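Local structure of poly-beta-hydroxybuterate polymerase (Cupriavidus necator, 5T6O) at residues A[241-244]-A[245-249]; A[335-338]-A[339-342]; A[379-382]-A[383-387]. The protein is a class I polyhydroxybutyrate synthase, represented here by its catalytic domain, and probably works as an acyltransferase that builds the polyester without a template. The protein carries 1 engineered substitution. All coordinates share one frame; numbering follows the deposited sequence.

Contact 1: A[241-244]-A[245-249]; sequences LRHT and YLQNE. With SO4 (sulfate ion), chain D.
One sulfate oxygen, O2, is gripped by both Arg242 and His243, and the same imidazole holds Glu249 through its other ring nitrogen. Arg242 NH1 and His243 NE2 each donate to O2 at 2.9 Å, and the sulfate meets both the guanidinium and the imidazole at the edge. His243 ND1 gives the shorter bond, 2.7 Å to Glu249 OE1. It is nearly straight and lies close to the ring plane, reaching the carboxylate on its syn side but 29° out of the carboxylate plane. With CG of Arg242 anti to its own backbone N (chi1 171°), that chain runs over one face of the imidazole, CG sitting 3.9 Å above the ring, before it bends at chi3 toward the anion. The aliphatic part of Gln247 lies alongside Arg242, with its CB 3.3 Å from Arg242 O.

Behind these side chains, helix 234-246 ends in a widened turn. Leu246 N bonds Leu241 O and Gln247 N bonds Arg242 O, each N-H reaching the carbonyl five residues earlier, as in a pi-type turn. Asn248 then leaves the helix with positive phi, and Glu249 N returns to His243 O at 2.9 Å. Two bonds, one from backbone and one from side chain, therefore tie Glu249 to His243. Arg242 also reaches Ala180 O, while the sulfate takes a further bond from Cys182 N, whose side chain is disulfide-linked to Cys238. An imidazole that donates from both nitrogens to anionic partners is probably protonated, and the sulfate, likely from the crystallisation liquor, may mark a small niche suited to an anion.

Contact 2: A[335-338]-A[339-342]; sequences QWLA and GAIE
A first torsion of -178° swings the indole of Trp336 to the far side of its backbone N, and chi2 of 89° turns it so that one face receives the methyl of Ala340, four residues on. That methyl is the one side chain from the turn to reach the ring: Ala340 CB lies 4.2 Å from the centroid of the six-membered ring, 17° off the ring normal, a CH-pi contact displaced toward the CZ3 and CH2 rim. Leu337 closes in from another direction, its CD1 coming within 4.3 Å of Ala340 CB. The methyl also sits 3.5 Å from Leu337 O, wedged against the last turn of the helix.

The backbone here loosens as it leaves the helix. Gly339 N is shared between two weak bonds, to Gln335 O and to Trp336 O, a mixture of alpha-type and 3-10-type spacing. Ala340 N then bonds Leu337 O at 3.1 Å, coming from above the carbonyl plane and so missing the lone pairs. A water lies 2.7 Å from Leu337 O and 2.9 Å from Ala340 O, bridging the helix end to the start of the strand, although it has more acceptors nearby than protons to give.

This is a tight helix-to-strand connection. Helix 333-339 passes into strand 341-344, an outermost strand of the mixed sheet within this chain; Ile341 pairs through its backbone with Thr325 of strand 322-325, and the backbone of Glu342 bonds to a neighbouring subunit. Trp324 packs on Trp336, Leu337 and Ala340, while Phe301 and Leu303 of strand 299-304 also pack against the indole.

Contact 3: A[379-382]-A[383-387]; sequences PAPG and RYVKA
Arg383, which follows directly on Gly382, carries a guanidinium that has Tyr384 CE1 over one face, 3.9 Å above the plane and toward the rim. The tyrosine ring in turn meets CG of Arg383 at its edge, in the ring plane. The two neighbours thus run together away from the turn, toward polar partners: Arg383 forms salt bridges to Glu19 and Glu378, and the Tyr384 hydroxyl bonds Asn20 O.

On the other side of the bend the contact is largely apolar. Val385 holds CG1 between its backbone N and carbonyl carbon (chi1 69°), which aims this methyl at the preceding residues: CG1 lies 3.8 Å from Pro381 CB and 3.4 Å from Gly382 O. The extended chain of Lys386 passes the same carbonyl, with CG 3.8 Å from Gly382 O. Backbone polarity is met through water, which donates to Pro381 O at 2.7 Å and accepts from Val385 N at 2.9 Å, spanning the two halves of the loop.

Pro381 and Gly382 have unusual backbone geometry that shapes the loop. A cis peptide precedes Pro381, and a weak bond from Gly382 N to Pro379 O closes a type VI turn; Gly382 then has positive phi, with backbone angles suited to glycine. Next comes a loose helical turn that sits beyond strand 378-379, an outermost strand of the sheet within this chain. Val5, Tyr50 and Tyr51 cover Val385, and Lys49 bonds the carbonyls of Val385 and Ala387, joining this C-terminal loop to the loop after strand 40-43 and, through Val5, to the N-terminal residues.

The three contacts follow one another along the chain and none touches another. Contact 1 ends helix 234-246; contact 2 joins helix 333-339 to strand 341-344; contact 3 follows strand 378-379. Their centres lie about 30 Å (1 and 2), 32 Å (1 and 3) and 42 Å (2 and 3) apart. Strands 341-344 and 378-379 are the two outermost strands of the mixed sheet within this chain, so contacts 2 and 3 mark its two borders there, on opposite sides of the chain's centre. Contacts 1 and 2 both meet the third subunit, whereas no other chain of the assembly touches contact 3. The three local turns thus lie well apart, two at the sheet's ends and two at subunit interfaces.

Contact 1: A[241-244]-A[245-249]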
ATOM      1  N   LEU A 241      25.316  -2.227  -2.925  1.00 23.82           N
ATOM      2  CA  LEU A 241      24.086  -2.760  -3.510  1.00 23.07           C
ATOM      3  C   LEU A 241      23.852  -4.206  -3.084  1.00 25.63           C
ATOM      4  O   LEU A 241      22.735  -4.581  -2.716  1.00 25.45           O
ATOM      5  CB  LEU A 241      24.161  -2.663  -5.036  1.00 25.77           C
ATOM      6  CG  LEU A 241      22.924  -2.362  -5.868  1.00 48.71           C
ATOM      7  CD1 LEU A 241      22.250  -1.093  -5.369  1.00 47.59           C
ATOM      8  CD2 LEU A 241      23.331  -2.217  -7.338  1.00 45.74           C
ATOM      9  N   ARG A 242      24.897  -5.037  -3.137  1.00 23.20           N
ATOM     10  CA  ARG A 242      24.727  -6.464  -2.870  1.00 25.19           C
ATOM     11  C   ARG A 242      24.350  -6.730  -1.417  1.00 30.25           C
ATOM     12  O   ARG A 242      23.396  -7.470  -1.140  1.00 28.93           O
ATOM     13  CB  ARG A 242      26.015  -7.215  -3.221  1.00 25.80           C
ATOM     14  CG  ARG A 242      26.028  -8.683  -2.787  1.00 27.31           C
ATOM     15  CD  ARG A 242      27.288  -9.348  -3.321  1.00 27.57           C
ATOM     16  NE  ARG A 242      27.220  -9.503  -4.770  1.00 29.21           N
ATOM     17  CZ  ARG A 242      28.248  -9.864  -5.529  1.00 31.95           C
ATOM     18  NH1 ARG A 242      29.438 -10.068  -4.976  1.00 29.25           N
ATOM     19  NH2 ARG A 242      28.088 -10.006  -6.838  1.00 29.37           N
ATOM     20  N   HIS A 243      25.091  -6.145  -0.471  1.00 28.03           N
ATOM     21  CA  HIS A 243      25.025  -6.598   0.913  1.00 30.02           C
ATOM     22  C   HIS A 243      24.035  -5.806   1.758  1.00 29.11           C
ATOM     23  O   HIS A 243      23.780  -6.190   2.906  1.00 32.04           O
ATOM     24  CB  HIS A 243      26.419  -6.546   1.551  1.00 29.36           C
ATOM     25  CG  HIS A 243      27.382  -7.526   0.947  1.00 29.04           C
ATOM     26  ND1 HIS A 243      27.239  -8.888   1.089  1.00 34.91           N
ATOM     27  CD2 HIS A 243      28.486  -7.341   0.181  1.00 25.03           C
ATOM     28  CE1 HIS A 243      28.219  -9.501   0.446  1.00 41.27           C
ATOM     29  NE2 HIS A 243      28.986  -8.585  -0.118  1.00 33.61           N
ATOM     30  N   THR A 244      23.473  -4.722   1.224  1.00 30.18           N
ATOM     31  CA  THR A 244      22.425  -4.009   1.944  1.00 25.97           C
ATOM     32  C   THR A 244      21.091  -4.136   1.208  1.00 26.94           C
ATOM     33  O   THR A 244      20.254  -4.964   1.591  1.00 30.85           O
ATOM     34  CB  THR A 244      22.830  -2.539   2.182  1.00 26.04           C
ATOM     35  OG1 THR A 244      22.861  -1.806   0.951  1.00 30.12           O
ATOM     36  CG2 THR A 244      24.203  -2.466   2.824  1.00 28.11           C
ATOM     37  N   TYR A 245      20.891  -3.371   0.131  1.00 28.23           N
ATOM     38  CA  TYR A 245      19.607  -3.404  -0.568  1.00 27.92           C
ATOM     39  C   TYR A 245      19.201  -4.815  -0.985  1.00 33.18           C
ATOM     40  O   TYR A 245      18.027  -5.184  -0.875  1.00 29.36           O
ATOM     41  CB  TYR A 245      19.647  -2.497  -1.796  1.00 22.96           C
ATOM     42  CG  TYR A 245      19.563  -1.036  -1.456  1.00 24.24           C
ATOM     43  CD1 TYR A 245      18.327  -0.409  -1.292  1.00 26.26           C
ATOM     44  CD2 TYR A 245      20.711  -0.276  -1.297  1.00 32.43           C
ATOM     45  CE1 TYR A 245      18.251   0.933  -0.983  1.00 28.50           C
ATOM     46  CE2 TYR A 245      20.639   1.060  -0.983  1.00 36.35           C
ATOM     47  CZ  TYR A 245      19.409   1.659  -0.829  1.00 36.26           C
ATOM     48  OH  TYR A 245      19.345   2.997  -0.522  1.00 35.38           O
ATOM     49  N   LEU A 246      20.149  -5.620  -1.477  1.00 28.51           N
ATOM     50  CA  LEU A 246      19.740  -6.905  -2.040  1.00 33.02           C
ATOM     51  C   LEU A 246      19.666  -8.016  -0.999  1.00 33.29           C
ATOM     52  O   LEU A 246      18.653  -8.715  -0.904  1.00 34.10           O
ATOM     53  CB  LEU A 246      20.688  -7.316  -3.169  1.00 35.61           C
ATOM     54  CG  LEU A 246      20.294  -6.749  -4.526  1.00 41.07           C
ATOM     55  CD1 LEU A 246      21.289  -7.197  -5.572  1.00 39.38           C
ATOM     56  CD2 LEU A 246      18.892  -7.218  -4.895  1.00 46.19           C
ATOM     57  N   GLN A 247      20.729  -8.207  -0.226  1.00 29.11           N
ATOM     58  CA  GLN A 247      20.809  -9.327   0.694  1.00 31.46           C
ATOM     59  C   GLN A 247      20.618  -8.928   2.146  1.00 34.42           C
ATOM     60  O   GLN A 247      20.442  -9.812   2.991  1.00 32.07           O
ATOM     61  CB  GLN A 247      22.151 -10.046   0.516  1.00 32.94           C
ATOM     62  CG  GLN A 247      22.245 -10.678  -0.869  1.00 33.55           C
ATOM     63  CD  GLN A 247      23.605 -11.270  -1.175  1.00 37.83           C
ATOM     64  OE1 GLN A 247      24.531 -11.206  -0.364  1.00 39.98           O
ATOM     65  NE2 GLN A 247      23.729 -11.854  -2.358  1.00 35.44           N
ATOM     66  N   ASN A 248      20.642  -7.630   2.453  1.00 33.04           N
ATOM     67  CA  ASN A 248      20.254  -7.101   3.765  1.00 34.48           C
ATOM     68  C   ASN A 248      20.974  -7.823   4.902  1.00 34.77           C
ATOM     69  O   ASN A 248      20.358  -8.352   5.833  1.00 32.83           O
ATOM     70  CB  ASN A 248      18.734  -7.182   3.953  1.00 35.53           C
ATOM     71  CG  ASN A 248      18.249  -6.298   5.087  1.00 36.48           C
ATOM     72  OD1 ASN A 248      18.915  -5.322   5.454  1.00 30.17           O
ATOM     73  ND2 ASN A 248      17.092  -6.632   5.647  1.00 36.34           N
ATOM     74  N   GLU A 249      22.305  -7.821   4.821  1.00 32.16           N
ATOM     75  CA  GLU A 249      23.136  -8.615   5.713  1.00 31.38           C
ATOM     76  C   GLU A 249      23.814  -7.809   6.807  1.00 34.96           C
ATOM     77  O   GLU A 249      24.262  -8.400   7.797  1.00 36.64           O
ATOM     78  CB  GLU A 249      24.214  -9.350   4.910  1.00 35.39           C
ATOM     79  CG  GLU A 249      23.669 -10.467   4.057  1.00 39.21           C
ATOM     80  CD  GLU A 249      24.673 -10.937   3.012  1.00 42.95           C
ATOM     81  OE1 GLU A 249      25.066 -10.120   2.150  1.00 35.64           O
ATOM     82  OE2 GLU A 249      25.067 -12.117   3.056  1.00 48.20           O
TER
HETATM   83  S   SO4 D 603      31.986  -9.138  -2.198  1.00 50.63           S
HETATM   84  O1  SO4 D 603      32.466  -9.795  -0.985  1.00 59.22           O
HETATM   85  O2  SO4 D 603      30.560  -9.445  -2.355  1.00 40.44           O
HETATM   86  O3  SO4 D 603      32.733  -9.589  -3.372  1.00 45.39           O
HETATM   87  O4  SO4 D 603      32.210  -7.695  -2.097  1.00 57.10           O

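Contact 2: A[335-338]-A[339-342]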
ATOM      1  N   GLN A 335       2.818   0.950  16.065  1.00 34.07           N
ATOM      2  CA  GLN A 335       2.595   1.069  17.503  1.00 34.95           C
ATOM      3  C   GLN A 335       3.330   2.274  18.068  1.00 33.67           C
ATOM      4  O   GLN A 335       2.808   2.973  18.947  1.00 36.72           O
ATOM      5  CB  GLN A 335       3.043  -0.203  18.227  1.00 43.72           C
ATOM      6  CG  GLN A 335       2.136  -1.396  18.055  1.00 55.79           C
ATOM      7  CD  GLN A 335       1.066  -1.491  19.128  1.00 64.63           C
ATOM      8  OE1 GLN A 335       1.045  -2.438  19.915  1.00 71.34           O
ATOM      9  NE2 GLN A 335       0.167  -0.516  19.159  1.00 62.04           N
ATOM     10  N   TRP A 336       4.544   2.536  17.575  1.00 34.24           N
ATOM     11  CA  TRP A 336       5.287   3.707  18.031  1.00 33.33           C
ATOM     12  C   TRP A 336       4.522   4.982  17.709  1.00 33.18           C
ATOM     13  O   TRP A 336       4.319   5.843  18.574  1.00 27.83           O
ATOM     14  CB  TRP A 336       6.676   3.750  17.384  1.00 29.92           C
ATOM     15  CG  TRP A 336       7.493   4.916  17.875  1.00 28.04           C
ATOM     16  CD1 TRP A 336       8.321   4.926  18.961  1.00 31.98           C
ATOM     17  CD2 TRP A 336       7.552   6.242  17.317  1.00 27.26           C
ATOM     18  NE1 TRP A 336       8.887   6.169  19.117  1.00 32.39           N
ATOM     19  CE2 TRP A 336       8.433   6.996  18.123  1.00 29.29           C
ATOM     20  CE3 TRP A 336       6.948   6.862  16.213  1.00 29.41           C
ATOM     21  CZ2 TRP A 336       8.730   8.344  17.862  1.00 29.75           C
ATOM     22  CZ3 TRP A 336       7.232   8.204  15.956  1.00 26.06           C
ATOM     23  CH2 TRP A 336       8.127   8.928  16.770  1.00 29.56           C
ATOM     24  N   LEU A 337       4.070   5.103  16.463  1.00 32.06           N
ATOM     25  CA  LEU A 337       3.354   6.299  16.046  1.00 34.13           C
ATOM     26  C   LEU A 337       2.029   6.454  16.781  1.00 31.15           C
ATOM     27  O   LEU A 337       1.635   7.580  17.106  1.00 31.92           O
ATOM     28  CB  LEU A 337       3.143   6.252  14.534  1.00 32.64           C
ATOM     29  CG  LEU A 337       2.578   7.513  13.893  1.00 30.38           C
ATOM     30  CD1 LEU A 337       3.384   8.732  14.281  1.00 27.78           C
ATOM     31  CD2 LEU A 337       2.583   7.307  12.382  1.00 41.59           C
ATOM     32  N   ALA A 338       1.350   5.342  17.100  1.00 28.60           N
ATOM     33  CA  ALA A 338       0.067   5.438  17.791  1.00 31.10           C
ATOM     34  C   ALA A 338       0.207   6.093  19.161  1.00 31.87           C
ATOM     35  O   ALA A 338      -0.700   6.811  19.606  1.00 33.05           O
ATOM     36  CB  ALA A 338      -0.567   4.051  17.928  1.00 37.23           C
ATOM     37  N   GLY A 339       1.324   5.860  19.850  1.00 33.42           N
ATOM     38  CA  GLY A 339       1.549   6.463  21.150  1.00 30.45           C
ATOM     39  C   GLY A 339       2.337   7.749  21.116  1.00 32.52           C
ATOM     40  O   GLY A 339       2.524   8.388  22.159  1.00 33.12           O
ATOM     41  N   ALA A 340       2.787   8.156  19.933  1.00 29.92           N
ATOM     42  CA  ALA A 340       3.619   9.346  19.792  1.00 27.82           C
ATOM     43  C   ALA A 340       2.814  10.633  19.958  1.00 32.54           C
ATOM     44  O   ALA A 340       1.620  10.695  19.653  1.00 33.77           O
ATOM     45  CB  ALA A 340       4.304   9.342  18.426  1.00 23.71           C
ATOM     46  N   ILE A 341       3.485  11.663  20.469  0.50 30.15           N
ATOM     47  CA  ILE A 341       2.917  13.002  20.597  0.50 29.77           C
ATOM     48  C   ILE A 341       3.505  13.871  19.497  0.50 27.37           C
ATOM     49  O   ILE A 341       4.720  13.852  19.268  0.50 28.50           O
ATOM     50  CB  ILE A 341       3.213  13.612  21.976  0.50 31.28           C
ATOM     51  CG1 ILE A 341       2.953  12.597  23.087  0.50 31.28           C
ATOM     52  CG2 ILE A 341       2.359  14.858  22.195  0.50 34.60           C
ATOM     53  CD1 ILE A 341       1.506  12.226  23.238  0.50 34.07           C
ATOM     54  N   GLU A 342       2.654  14.642  18.827  1.00 27.21           N
ATOM     55  CA  GLU A 342       3.121  15.572  17.803  1.00 25.97           C
ATOM     56  C   GLU A 342       3.425  16.933  18.425  1.00 25.85           C
ATOM     57  O   GLU A 342       2.606  17.485  19.166  1.00 29.17           O
ATOM     58  CB  GLU A 342       2.071  15.719  16.700  1.00 32.90           C
ATOM     59  CG  GLU A 342       2.610  16.419  15.473  1.00 27.95           C
ATOM     60  CD  GLU A 342       1.593  16.543  14.354  1.00 36.57           C
ATOM     61  OE1 GLU A 342       0.446  16.068  14.509  1.00 31.33           O
ATOM     62  OE2 GLU A 342       1.956  17.115  13.306  1.00 29.12           O
TER
HETATM   63  O   HOH W   1      -0.070   9.667  17.570  1.00 34.68           O

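Contact 3: A[379-382]-A[383-387]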
ATOM      1  N   PRO A 379      41.077  26.986   3.312  1.00 26.59           N
ATOM      2  CA  PRO A 379      39.765  27.287   3.913  1.00 25.04           C
ATOM      3  C   PRO A 379      38.694  26.278   3.523  1.00 28.04           C
ATOM      4  O   PRO A 379      38.713  25.699   2.435  1.00 29.14           O
ATOM      5  CB  PRO A 379      39.424  28.676   3.354  1.00 28.11           C
ATOM      6  CG  PRO A 379      40.737  29.242   2.833  1.00 26.78           C
ATOM      7  CD  PRO A 379      41.474  28.012   2.330  1.00 25.40           C
ATOM      8  N   ALA A 380      37.739  26.081   4.432  1.00 25.99           N
ATOM      9  CA  ALA A 380      36.495  25.405   4.068  1.00 26.13           C
ATOM     10  C   ALA A 380      35.834  26.243   2.976  1.00 30.26           C
ATOM     11  O   ALA A 380      35.972  27.469   2.966  1.00 25.88           O
ATOM     12  CB  ALA A 380      35.593  25.253   5.273  1.00 27.64           C
ATOM     13  N   PRO A 381      35.097  25.601   2.057  1.00 27.62           N
ATOM     14  CA  PRO A 381      34.671  24.201   2.045  1.00 26.65           C
ATOM     15  C   PRO A 381      35.720  23.214   1.519  1.00 28.47           C
ATOM     16  O   PRO A 381      35.431  22.017   1.485  1.00 27.47           O
ATOM     17  CB  PRO A 381      33.443  24.229   1.123  1.00 25.31           C
ATOM     18  CG  PRO A 381      33.723  25.368   0.178  1.00 25.93           C
ATOM     19  CD  PRO A 381      34.417  26.399   1.018  1.00 29.99           C
ATOM     20  N   GLY A 382      36.905  23.695   1.146  1.00 28.41           N
ATOM     21  CA  GLY A 382      37.937  22.822   0.620  1.00 28.17           C
ATOM     22  C   GLY A 382      37.781  22.561  -0.870  1.00 27.04           C
ATOM     23  O   GLY A 382      36.728  22.768  -1.469  1.00 28.51           O
ATOM     24  N   ARG A 383      38.866  22.083  -1.481  1.00 25.29           N
ATOM     25  CA  ARG A 383      38.835  21.875  -2.926  1.00 25.50           C
ATOM     26  C   ARG A 383      38.207  20.540  -3.334  1.00 25.08           C
ATOM     27  O   ARG A 383      37.741  20.427  -4.478  1.00 26.75           O
ATOM     28  CB  ARG A 383      40.255  22.005  -3.510  1.00 25.00           C
ATOM     29  CG  ARG A 383      41.188  20.854  -3.208  1.00 24.34           C
ATOM     30  CD  ARG A 383      42.652  21.224  -3.524  1.00 29.05           C
ATOM     31  NE  ARG A 383      43.541  20.080  -3.328  1.00 30.58           N
ATOM     32  CZ  ARG A 383      44.031  19.698  -2.151  1.00 36.51           C
ATOM     33  NH1 ARG A 383      43.745  20.378  -1.040  1.00 29.34           N
ATOM     34  NH2 ARG A 383      44.819  18.630  -2.085  1.00 33.31           N
ATOM     35  N   TYR A 384      38.170  19.524  -2.454  1.00 24.33           N
ATOM     36  CA  TYR A 384      37.572  18.251  -2.875  1.00 22.48           C
ATOM     37  C   TYR A 384      36.117  18.432  -3.282  1.00 28.65           C
ATOM     38  O   TYR A 384      35.680  17.886  -4.303  1.00 24.46           O
ATOM     39  CB  TYR A 384      37.653  17.176  -1.783  1.00 23.39           C
ATOM     40  CG  TYR A 384      39.023  16.560  -1.552  1.00 25.87           C
ATOM     41  CD1 TYR A 384      40.190  17.217  -1.955  1.00 29.56           C
ATOM     42  CD2 TYR A 384      39.149  15.325  -0.903  1.00 27.76           C
ATOM     43  CE1 TYR A 384      41.440  16.664  -1.727  1.00 28.79           C
ATOM     44  CE2 TYR A 384      40.403  14.755  -0.676  1.00 24.87           C
ATOM     45  CZ  TYR A 384      41.540  15.441  -1.084  1.00 29.34           C
ATOM     46  OH  TYR A 384      42.784  14.903  -0.860  1.00 28.89           O
ATOM     47  N   VAL A 385      35.349  19.199  -2.503  1.00 24.36           N
ATOM     48  CA  VAL A 385      33.915  19.300  -2.768  1.00 22.12           C
ATOM     49  C   VAL A 385      33.640  20.040  -4.079  1.00 28.61           C
ATOM     50  O   VAL A 385      32.544  19.915  -4.639  1.00 25.49           O
ATOM     51  CB  VAL A 385      33.196  19.976  -1.581  1.00 21.28           C
ATOM     52  CG1 VAL A 385      33.585  21.450  -1.497  1.00 23.80           C
ATOM     53  CG2 VAL A 385      31.654  19.798  -1.693  1.00 22.11           C
ATOM     54  N   LYS A 386      34.620  20.796  -4.598  1.00 24.28           N
ATOM     55  CA  LYS A 386      34.431  21.524  -5.847  1.00 25.07           C
ATOM     56  C   LYS A 386      34.698  20.672  -7.081  1.00 31.58           C
ATOM     57  O   LYS A 386      34.414  21.119  -8.198  1.00 29.50           O
ATOM     58  CB  LYS A 386      35.341  22.763  -5.880  1.00 25.21           C
ATOM     59  CG  LYS A 386      35.051  23.734  -4.737  1.00 26.16           C
ATOM     60  CD  LYS A 386      36.052  24.906  -4.691  1.00 32.17           C
ATOM     61  CE  LYS A 386      35.752  25.784  -3.479  1.00 40.95           C
ATOM     62  NZ  LYS A 386      36.645  26.960  -3.368  1.00 42.70           N
ATOM     63  N   ALA A 387      35.237  19.468  -6.913  1.00 30.30           N
ATOM     64  CA  ALA A 387      35.606  18.638  -8.051  1.00 26.75           C
ATOM     65  C   ALA A 387      34.357  18.028  -8.674  1.00 26.26           C
ATOM     66  O   ALA A 387      33.523  17.443  -7.975  1.00 27.35           O
ATOM     67  CB  ALA A 387      36.581  17.539  -7.627  1.00 32.72           C
TER
HETATM   68  O   HOH W   2      36.167  19.743   0.232  1.00 23.27           O